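Local coordinates for ferric-siderophore receptor protein (Streptomyces coelicolor, PDB 2X4L), which probably binds iron-loaded siderophores outside the cell membrane and delivers them for uptake, at residues Ala185-Lys196 against Leu311-Ala321; Glu198-Ala206 against Tyr258-Asp266. All coordinates share one frame; numbering follows the deposited sequence.

How the contacts relate
From the N terminus, the chain first builds the lobe with the five-stranded parallel sheet, then runs through helix 173-195 into the second lobe. Helix 173-195 supplies the first half of contact 1, and a short turn later strand 200-206 supplies the first half of contact 2. Contact 2 closes the shorter loop, when strand 262-266 returns beside strand 200-206 in the mixed sheet. Contact 1 closes the longer one, when helix 304-320 comes back against helix 173-195, so contact 2 is nested inside it. The two meet where helix 304-320 and the residue after it lie on the sheet: Ala317 and Ala321 pack on Val262, and Leu314 on Ile264.

Contact 1. Residues Ala185-Lys196 against Leu311-Ala321; sequences AAARLRAAAKAK and LDNLAEAIENA
Arg188 leaves its helix with an extended chain, CG turned away from the backbone N (chi1 176°), and so reaches helix 304-320, where its guanidinium lies as a knob among Asp312, Ala315, Glu316 and Glu319. Glu319 is gripped side-on and nearly coplanar: Arg188 NE donates to Glu319 OE2 at 2.8 Å, almost straight at 172°, and Arg188 NH2 to Glu319 OE1 at 2.8 Å. Asp312 is held differently, its OD1 met from above the carboxylate plane by Arg188 NH1 at 3.0 Å. Two carboxylates thus share one guanidinium and fix its rotation. One water links Arg188 O to Glu319 OE2, and another joins Arg188 NH2 to Glu316 OE2.

On the inner side, Leu189 fits as a knob between Leu311, Leu314, Ala315 and Ile318. Its CD1 lies 3.9 Å from Ile318 CD1 and its CD2 3.7 Å from Leu311 CD2; Phe225 of helix 220-227 packs against Leu189, Leu311 and Leu314. Beyond Ala192, the thrice-bent chain of Lys196 passes Ile318 and brings NZ to three carbonyl oxygens at and just past the end of helix 304-320: Ile318 O and Ala321 O (2.8 Å) in their carbonyl planes, Glu319 O from above. Roughly parallel, at 22°, the helix segments approach to 8.5 Å between axes. Helix 304-320 lies on the mixed sheet and helix 173-195 packs outside it, the long lobe-linking helix that marks metal- and siderophore-binding solute-binding proteins.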
loop_
_atom_site.group_PDB
_atom_site.type_symbol
_atom_site.label_atom_id
_atom_site.label_comp_id
_atom_site.label_asym_id
_atom_site.label_seq_id
_atom_site.Cartn_x
_atom_site.Cartn_y
_atom_site.Cartn_z
ATOM N N ALA A 185 9.271 -2.814 15.456
ATOM C CA ALA A 185 9.894 -2.898 14.143
ATOM C C ALA A 185 10.291 -1.522 13.686
ATOM O O ALA A 185 11.298 -1.409 12.962
ATOM C CB ALA A 185 8.900 -3.506 13.132
ATOM N N ALA A 186 9.545 -0.471 14.024
ATOM C CA ALA A 186 9.981 0.869 13.651
ATOM C C ALA A 186 11.285 1.228 14.390
ATOM O O ALA A 186 12.198 1.859 13.836
ATOM C CB ALA A 186 8.879 1.952 14.000
ATOM N N ALA A 187 11.367 0.905 15.711
ATOM C CA ALA A 187 12.654 1.157 16.392
ATOM C C ALA A 187 13.774 0.310 15.777
ATOM O O ALA A 187 14.923 0.785 15.731
ATOM C CB ALA A 187 12.500 0.844 17.867
ATOM N N ARG A 188 13.458 -0.915 15.343
ATOM C CA ARG A 188 14.473 -1.751 14.728
ATOM C C ARG A 188 14.958 -1.083 13.432
ATOM O O ARG A 188 16.193 -1.003 13.216
ATOM C CB ARG A 188 13.846 -3.102 14.376
ATOM C CG ARG A 188 14.838 -4.049 13.624
ATOM C CD ARG A 188 14.094 -5.314 13.076
ATOM N NE ARG A 188 15.083 -6.082 12.333
ATOM C CZ ARG A 188 14.752 -7.239 11.765
ATOM N NH1 ARG A 188 13.492 -7.684 11.901
ATOM N NH2 ARG A 188 15.671 -7.998 11.133
ATOM N N LEU A 189 14.081 -0.522 12.596
ATOM C CA LEU A 189 14.547 0.123 11.336
ATOM C C LEU A 189 15.303 1.378 11.665
ATOM O O LEU A 189 16.323 1.636 11.047
ATOM C CB LEU A 189 13.311 0.428 10.473
ATOM C CG LEU A 189 13.654 1.124 9.157
ATOM C CD1 LEU A 189 14.682 0.252 8.264
ATOM C CD2 LEU A 189 12.347 1.337 8.408
ATOM N N ARG A 190 14.878 2.103 12.693
ATOM C CA ARG A 190 15.658 3.296 13.081
ATOM C C ARG A 190 17.055 2.936 13.474
ATOM O O ARG A 190 18.026 3.633 13.065
ATOM C CB ARG A 190 14.987 4.079 14.224
ATOM C CG ARG A 190 15.679 5.369 14.572
ATOM C CD ARG A 190 15.033 6.100 15.759
ATOM N NE ARG A 190 13.656 6.502 15.495
ATOM C CZ ARG A 190 12.536 5.954 16.010
ATOM N NH1 ARG A 190 12.557 4.892 16.833
ATOM N NH2 ARG A 190 11.337 6.487 15.728
ATOM N N ALA A 191 17.171 1.852 14.255
ATOM C CA ALA A 191 18.523 1.390 14.701
ATOM C C ALA A 191 19.349 0.908 13.505
ATOM O O ALA A 191 20.526 1.212 13.431
ATOM C CB ALA A 191 18.372 0.236 15.746
ATOM N N ALA A 192 18.694 0.165 12.600
ATOM C CA ALA A 192 19.431 -0.389 11.461
ATOM C C ALA A 192 19.998 0.802 10.627
ATOM O O ALA A 192 21.095 0.756 10.112
ATOM C CB ALA A 192 18.528 -1.261 10.641
ATOM N N ALA A 193 19.165 1.835 10.416
ATOM C CA ALA A 193 19.543 2.954 9.575
ATOM C C ALA A 193 20.622 3.770 10.255
ATOM O O ALA A 193 21.538 4.267 9.551
ATOM C CB ALA A 193 18.299 3.762 9.238
ATOM N N LYS A 194 20.598 3.842 11.595
ATOM C CA LYS A 194 21.699 4.464 12.320
ATOM C C LYS A 194 23.022 3.686 12.213
ATOM O O LYS A 194 24.146 4.308 12.111
ATOM C CB LYS A 194 21.300 4.647 13.810
ATOM C CG LYS A 194 22.326 5.459 14.551
ATOM C CD LYS A 194 22.004 5.578 15.993
ATOM C CE LYS A 194 20.537 5.685 16.279
ATOM N NZ LYS A 194 20.463 4.846 17.514
ATOM N N ALA A 195 22.905 2.352 12.276
ATOM C CA ALA A 195 24.120 1.503 12.137
ATOM C C ALA A 195 24.738 1.485 10.764
ATOM O O ALA A 195 25.925 1.155 10.642
ATOM C CB ALA A 195 23.839 0.080 12.603
ATOM N N LYS A 196 23.900 1.677 9.739
ATOM C CA LYS A 196 24.319 1.433 8.303
ATOM C C LYS A 196 23.977 2.643 7.425
ATOM O O LYS A 196 23.235 2.512 6.418
ATOM C CB LYS A 196 23.613 0.136 7.807
ATOM C CG LYS A 196 23.907 -1.218 8.553
ATOM C CD LYS A 196 25.360 -1.697 8.364
ATOM C CE LYS A 196 25.630 -2.298 6.941
ATOM N NZ LYS A 196 24.919 -3.602 6.814
ATOM N N LEU A 311 8.415 -2.818 7.837
ATOM C CA LEU A 311 9.550 -2.322 8.629
ATOM C C LEU A 311 10.619 -3.385 8.893
ATOM O O LEU A 311 11.805 -3.152 8.646
ATOM C CB LEU A 311 9.027 -1.727 9.966
ATOM C CG LEU A 311 8.103 -0.561 9.827
ATOM C CD1 LEU A 311 7.368 -0.413 11.124
ATOM C CD2 LEU A 311 8.905 0.666 9.498
ATOM N N ASP A 312 10.166 -4.586 9.328
ATOM C CA ASP A 312 11.147 -5.684 9.576
ATOM C C ASP A 312 11.892 -6.017 8.297
ATOM O O ASP A 312 13.096 -6.302 8.386
ATOM C CB ASP A 312 10.412 -6.952 10.118
ATOM C CG ASP A 312 10.131 -6.879 11.571
ATOM O OD1 ASP A 312 10.915 -6.270 12.372
ATOM O OD2 ASP A 312 9.099 -7.490 11.996
ATOM N N ASN A 313 11.188 -6.104 7.156
ATOM C CA ASN A 313 11.906 -6.608 5.963
ATOM C C ASN A 313 12.992 -5.615 5.549
ATOM O O ASN A 313 14.108 -5.998 5.148
ATOM C CB ASN A 313 10.963 -6.789 4.770
ATOM C CG ASN A 313 10.054 -7.944 4.943
ATOM O OD1 ASN A 313 10.242 -8.820 5.819
ATOM N ND2 ASN A 313 9.000 -7.908 4.107
ATOM N N LEU A 314 12.670 -4.340 5.600
ATOM C CA LEU A 314 13.640 -3.309 5.219
ATOM C C LEU A 314 14.781 -3.200 6.252
ATOM O O LEU A 314 15.949 -3.090 5.872
ATOM C CB LEU A 314 12.909 -1.942 5.007
ATOM C CG LEU A 314 13.877 -0.812 4.608
ATOM C CD1 LEU A 314 14.663 -1.111 3.303
ATOM C CD2 LEU A 314 13.057 0.406 4.327
ATOM N N ALA A 315 14.404 -3.246 7.557
ATOM C CA ALA A 315 15.473 -3.347 8.537
ATOM C C ALA A 315 16.447 -4.527 8.312
ATOM O O ALA A 315 17.661 -4.348 8.355
ATOM C CB ALA A 315 14.912 -3.425 9.966
ATOM N N GLU A 316 15.886 -5.710 8.077
ATOM C CA GLU A 316 16.698 -6.895 7.838
ATOM C C GLU A 316 17.636 -6.683 6.638
ATOM O O GLU A 316 18.810 -7.055 6.691
ATOM C CB GLU A 316 15.776 -8.101 7.610
ATOM C CG GLU A 316 16.551 -9.388 7.317
ATOM C CD GLU A 316 15.612 -10.523 7.070
ATOM O OE1 GLU A 316 14.666 -10.459 6.265
ATOM O OE2 GLU A 316 15.788 -11.527 7.754
ATOM N N ALA A 317 17.122 -6.113 5.551
ATOM C CA ALA A 317 17.906 -5.943 4.388
ATOM C C ALA A 317 19.070 -4.977 4.683
ATOM O O ALA A 317 20.220 -5.245 4.355
ATOM C CB ALA A 317 17.021 -5.391 3.217
ATOM N N ILE A 318 18.755 -3.894 5.417
ATOM C CA ILE A 318 19.817 -2.918 5.726
ATOM C C ILE A 318 20.841 -3.487 6.691
ATOM O O ILE A 318 22.045 -3.291 6.522
ATOM C CB ILE A 318 19.161 -1.615 6.284
ATOM C CG1 ILE A 318 18.410 -0.905 5.103
ATOM C CG2 ILE A 318 20.254 -0.608 6.835
ATOM C CD1 ILE A 318 17.563 0.286 5.649
ATOM N N GLU A 319 20.369 -4.208 7.686
ATOM C CA GLU A 319 21.274 -4.844 8.682
ATOM C C GLU A 319 22.312 -5.733 8.023
ATOM O O GLU A 319 23.470 -5.730 8.441
ATOM C CB GLU A 319 20.430 -5.700 9.702
ATOM C CG GLU A 319 19.604 -4.849 10.641
ATOM C CD GLU A 319 18.416 -5.562 11.223
ATOM O OE1 GLU A 319 18.226 -6.809 10.925
ATOM O OE2 GLU A 319 17.616 -4.910 11.959
ATOM N N ASN A 320 21.880 -6.436 6.979
ATOM C CA ASN A 320 22.755 -7.449 6.358
ATOM C C ASN A 320 23.397 -6.995 5.070
ATOM O O ASN A 320 24.303 -7.705 4.588
ATOM C CB ASN A 320 21.931 -8.669 6.210
ATOM C CG ASN A 320 21.534 -9.189 7.596
ATOM O OD1 ASN A 320 20.380 -9.025 8.088
ATOM N ND2 ASN A 320 22.532 -9.768 8.297
ATOM N N ALA A 321 23.053 -5.804 4.583
ATOM C CA ALA A 321 23.535 -5.389 3.269
ATOM C C ALA A 321 25.035 -5.063 3.279
ATOM O O ALA A 321 25.571 -4.467 4.221
ATOM C CB ALA A 321 22.767 -4.133 2.867
HETATM O O HOH W 1 18.066 -3.122 14.030
HETATM O O HOH W 2 15.415 -10.813 10.496
#

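Contact 2. Residues Glu198-Ala206 against Tyr258-Asp266; sequences EIRVLAGSA and YPADVIIMD
Arg200 and Asp261 lock the start of a parallel strand pair, 200-206 and 262-266, in the mixed sheet of this lobe. Arg200 O accepts from both Asp261 N and Val262 N; from Leu202 on the pairing is regular, Leu202 N donating to Val262 O and Ile264 N to Leu202 O, and so on to Asp266 N. Packing is close on both faces of the buried, largely aliphatic strands. Val201 CG1 lies 3.9 Å from Ile264 CG2 on the side covered by helix 304-320, while on the other Leu202 CB meets Ala260 CB at 3.6 Å. Gly204, with no side chain, lets Met265, bent at chi2 and chi3 (-60° and -67°), turn SD over its backbone, 3.7 Å from Gly204 C, and carry CE to Ala206.

At the other end, with partly exposed Arg200 and exposed Pro259, polar bonds carry the contact, and Pro259 CB lies over one guanidinium face. Asp261 OD2 takes Arg200 NE at 2.8 Å on its syn side and Arg200 N on its anti lone pair, and Asp261 OD1 receives Arg200 NH2 and the backbone nitrogens of Val324 and Gly325. A leucine in place of Arg200 would probably leave the buried Asp261 carboxylate without its countercharge and Gly325 O without the NH2 bond. At the far end a water bridges Ala206 N and Asp266 O, and Ser205 OG donates to Asp266 OD2 at 2.7 Å, which also salt-bridges Arg268 NH2.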
loop_
_atom_site.group_PDB
_atom_site.type_symbol
_atom_site.label_atom_id
_atom_site.label_comp_id
_atom_site.label_asym_id
_atom_site.label_seq_id
_atom_site.Cartn_x
_atom_site.Cartn_y
_atom_site.Cartn_z
ATOM N N GLU A 198 25.509 4.223 5.374
ATOM C CA GLU A 198 26.107 4.210 3.993
ATOM C C GLU A 198 25.290 3.383 3.021
ATOM O O GLU A 198 25.506 3.480 1.791
ATOM C CB GLU A 198 27.531 3.659 4.027
ATOM C CG GLU A 198 27.730 2.176 4.262
ATOM C CD GLU A 198 27.464 1.681 5.752
ATOM O OE1 GLU A 198 27.105 2.512 6.600
ATOM O OE2 GLU A 198 27.605 0.485 6.039
ATOM N N ILE A 199 24.354 2.588 3.537
ATOM C CA ILE A 199 23.492 1.725 2.693
ATOM C C ILE A 199 22.408 2.522 1.971
ATOM O O ILE A 199 21.533 3.103 2.637
ATOM C CB ILE A 199 22.912 0.515 3.487
ATOM C CG1 ILE A 199 24.086 -0.320 4.040
ATOM C CG2 ILE A 199 21.904 -0.245 2.592
ATOM C CD1 ILE A 199 25.065 -0.933 2.931
ATOM N N ARG A 200 22.477 2.577 0.648
ATOM C CA ARG A 200 21.572 3.408 -0.203
ATOM C C ARG A 200 20.448 2.513 -0.711
ATOM O O ARG A 200 20.719 1.459 -1.316
ATOM C CB ARG A 200 22.324 3.919 -1.423
ATOM C CG ARG A 200 23.432 4.818 -1.000
ATOM C CD ARG A 200 24.562 4.977 -2.031
ATOM N NE ARG A 200 25.291 3.755 -2.212
ATOM C CZ ARG A 200 26.342 3.581 -3.022
ATOM N NH1 ARG A 200 26.851 4.567 -3.717
ATOM N NH2 ARG A 200 26.884 2.392 -3.074
ATOM N N VAL A 201 19.219 2.861 -0.404
ATOM C CA VAL A 201 18.024 2.116 -0.826
ATOM C C VAL A 201 17.329 2.743 -2.012
ATOM O O VAL A 201 17.075 3.968 -1.955
ATOM C CB VAL A 201 17.046 2.076 0.368
ATOM C CG1 VAL A 201 15.805 1.215 -0.074
ATOM C CG2 VAL A 201 17.781 1.402 1.575
ATOM N N LEU A 202 17.031 1.942 -3.047
ATOM C CA LEU A 202 16.370 2.410 -4.220
ATOM C C LEU A 202 15.022 1.782 -4.268
ATOM O O LEU A 202 14.875 0.534 -4.141
ATOM C CB LEU A 202 17.166 2.075 -5.457
ATOM C CG LEU A 202 16.522 2.694 -6.719
ATOM C CD1 LEU A 202 17.566 3.017 -7.728
ATOM C CD2 LEU A 202 15.524 1.723 -7.299
ATOM N N ALA A 203 13.964 2.585 -4.410
ATOM C CA ALA A 203 12.560 2.100 -4.538
ATOM C C ALA A 203 12.201 2.057 -6.023
ATOM O O ALA A 203 12.128 3.108 -6.673
ATOM C CB ALA A 203 11.647 3.043 -3.818
ATOM N N GLY A 204 11.948 0.852 -6.527
ATOM C CA GLY A 204 11.639 0.697 -7.950
ATOM C C GLY A 204 10.332 -0.053 -8.207
ATOM O O GLY A 204 9.775 -0.679 -7.298
ATOM N N SER A 205 9.900 0.062 -9.453
ATOM C CA SER A 205 8.723 -0.694 -9.903
ATOM C C SER A 205 8.964 -1.037 -11.352
ATOM O O SER A 205 9.318 -0.169 -12.145
ATOM C CB SER A 205 7.494 0.213 -9.723
ATOM O OG SER A 205 6.310 -0.492 -10.137
ATOM N N ALA A 206 8.704 -2.267 -11.676
ATOM C CA ALA A 206 9.055 -2.728 -13.034
ATOM C C ALA A 206 7.828 -2.890 -13.952
ATOM O O ALA A 206 6.840 -3.466 -13.544
ATOM C CB ALA A 206 9.881 -4.040 -12.961
ATOM N N TYR A 258 21.454 5.137 -10.921
ATOM C CA TYR A 258 21.766 5.448 -9.537
ATOM C C TYR A 258 22.427 4.243 -8.859
ATOM O O TYR A 258 21.891 3.137 -8.834
ATOM C CB TYR A 258 20.475 5.764 -8.718
ATOM C CG TYR A 258 19.697 6.875 -9.339
ATOM C CD1 TYR A 258 20.130 8.161 -9.236
ATOM C CD2 TYR A 258 18.530 6.606 -9.987
ATOM C CE1 TYR A 258 19.415 9.209 -9.810
ATOM C CE2 TYR A 258 17.803 7.599 -10.561
ATOM C CZ TYR A 258 18.288 8.934 -10.478
ATOM O OH TYR A 258 17.566 9.996 -11.020
ATOM N N PRO A 259 23.548 4.474 -8.208
ATOM C CA PRO A 259 24.159 3.349 -7.463
ATOM C C PRO A 259 23.234 3.047 -6.234
ATOM O O PRO A 259 22.810 3.978 -5.523
ATOM C CB PRO A 259 25.475 3.947 -7.030
ATOM C CG PRO A 259 25.774 4.927 -8.196
ATOM C CD PRO A 259 24.493 5.599 -8.388
ATOM N N ALA A 260 22.931 1.766 -6.042
ATOM C CA ALA A 260 22.077 1.366 -4.949
ATOM C C ALA A 260 22.643 0.101 -4.312
ATOM O O ALA A 260 23.275 -0.736 -5.000
ATOM C CB ALA A 260 20.678 1.125 -5.461
ATOM N N ASP A 261 22.486 -0.038 -2.996
ATOM C CA ASP A 261 22.918 -1.181 -2.273
ATOM C C ASP A 261 21.768 -2.168 -1.996
ATOM O O ASP A 261 21.939 -3.391 -2.012
ATOM C CB ASP A 261 23.570 -0.757 -0.960
ATOM C CG ASP A 261 24.663 0.208 -1.204
ATOM O OD1 ASP A 261 25.553 -0.083 -2.036
ATOM O OD2 ASP A 261 24.627 1.389 -0.794
ATOM N N VAL A 262 20.572 -1.620 -1.724
ATOM C CA VAL A 262 19.372 -2.444 -1.495
ATOM C C VAL A 262 18.319 -1.875 -2.446
ATOM O O VAL A 262 18.140 -0.626 -2.525
ATOM C CB VAL A 262 18.848 -2.298 -0.043
ATOM C CG1 VAL A 262 17.511 -2.981 0.090
ATOM C CG2 VAL A 262 19.880 -2.883 0.896
ATOM N N ILE A 263 17.661 -2.751 -3.191
ATOM C CA ILE A 263 16.500 -2.311 -4.041
ATOM C C ILE A 263 15.224 -2.920 -3.483
ATOM O O ILE A 263 15.192 -4.134 -3.195
ATOM C CB ILE A 263 16.738 -2.740 -5.475
ATOM C CG1 ILE A 263 18.037 -2.170 -5.959
ATOM C CG2 ILE A 263 15.519 -2.289 -6.348
ATOM C CD1 ILE A 263 18.420 -2.668 -7.465
ATOM N N ILE A 264 14.185 -2.062 -3.302
ATOM C CA ILE A 264 12.885 -2.508 -2.846
ATOM C C ILE A 264 11.923 -2.376 -4.019
ATOM O O ILE A 264 11.784 -1.247 -4.585
ATOM C CB ILE A 264 12.463 -1.811 -1.578
ATOM C CG1 ILE A 264 12.204 -0.282 -1.696
ATOM C CG2 ILE A 264 13.660 -2.026 -0.503
ATOM C CD1 ILE A 264 11.635 0.426 -0.425
ATOM N N MET A 265 11.375 -3.507 -4.480
ATOM C CA MET A 265 10.597 -3.533 -5.721
ATOM C C MET A 265 9.102 -3.722 -5.434
ATOM O O MET A 265 8.686 -4.630 -4.729
ATOM C CB MET A 265 11.057 -4.699 -6.600
ATOM C CG MET A 265 12.477 -4.440 -7.229
ATOM S SD MET A 265 12.580 -3.050 -8.244
ATOM C CE MET A 265 11.534 -3.552 -9.622
ATOM N N ASP A 266 8.313 -2.889 -6.103
ATOM C CA ASP A 266 6.860 -2.934 -6.079
ATOM C C ASP A 266 6.386 -4.399 -6.201
ATOM O O ASP A 266 6.766 -5.133 -7.149
ATOM C CB ASP A 266 6.385 -2.139 -7.305
ATOM C CG ASP A 266 4.904 -1.750 -7.284
ATOM O OD1 ASP A 266 4.083 -2.361 -6.626
ATOM O OD2 ASP A 266 4.664 -0.787 -8.050
HETATM O O HOH W 3 8.172 -4.302 -9.619
#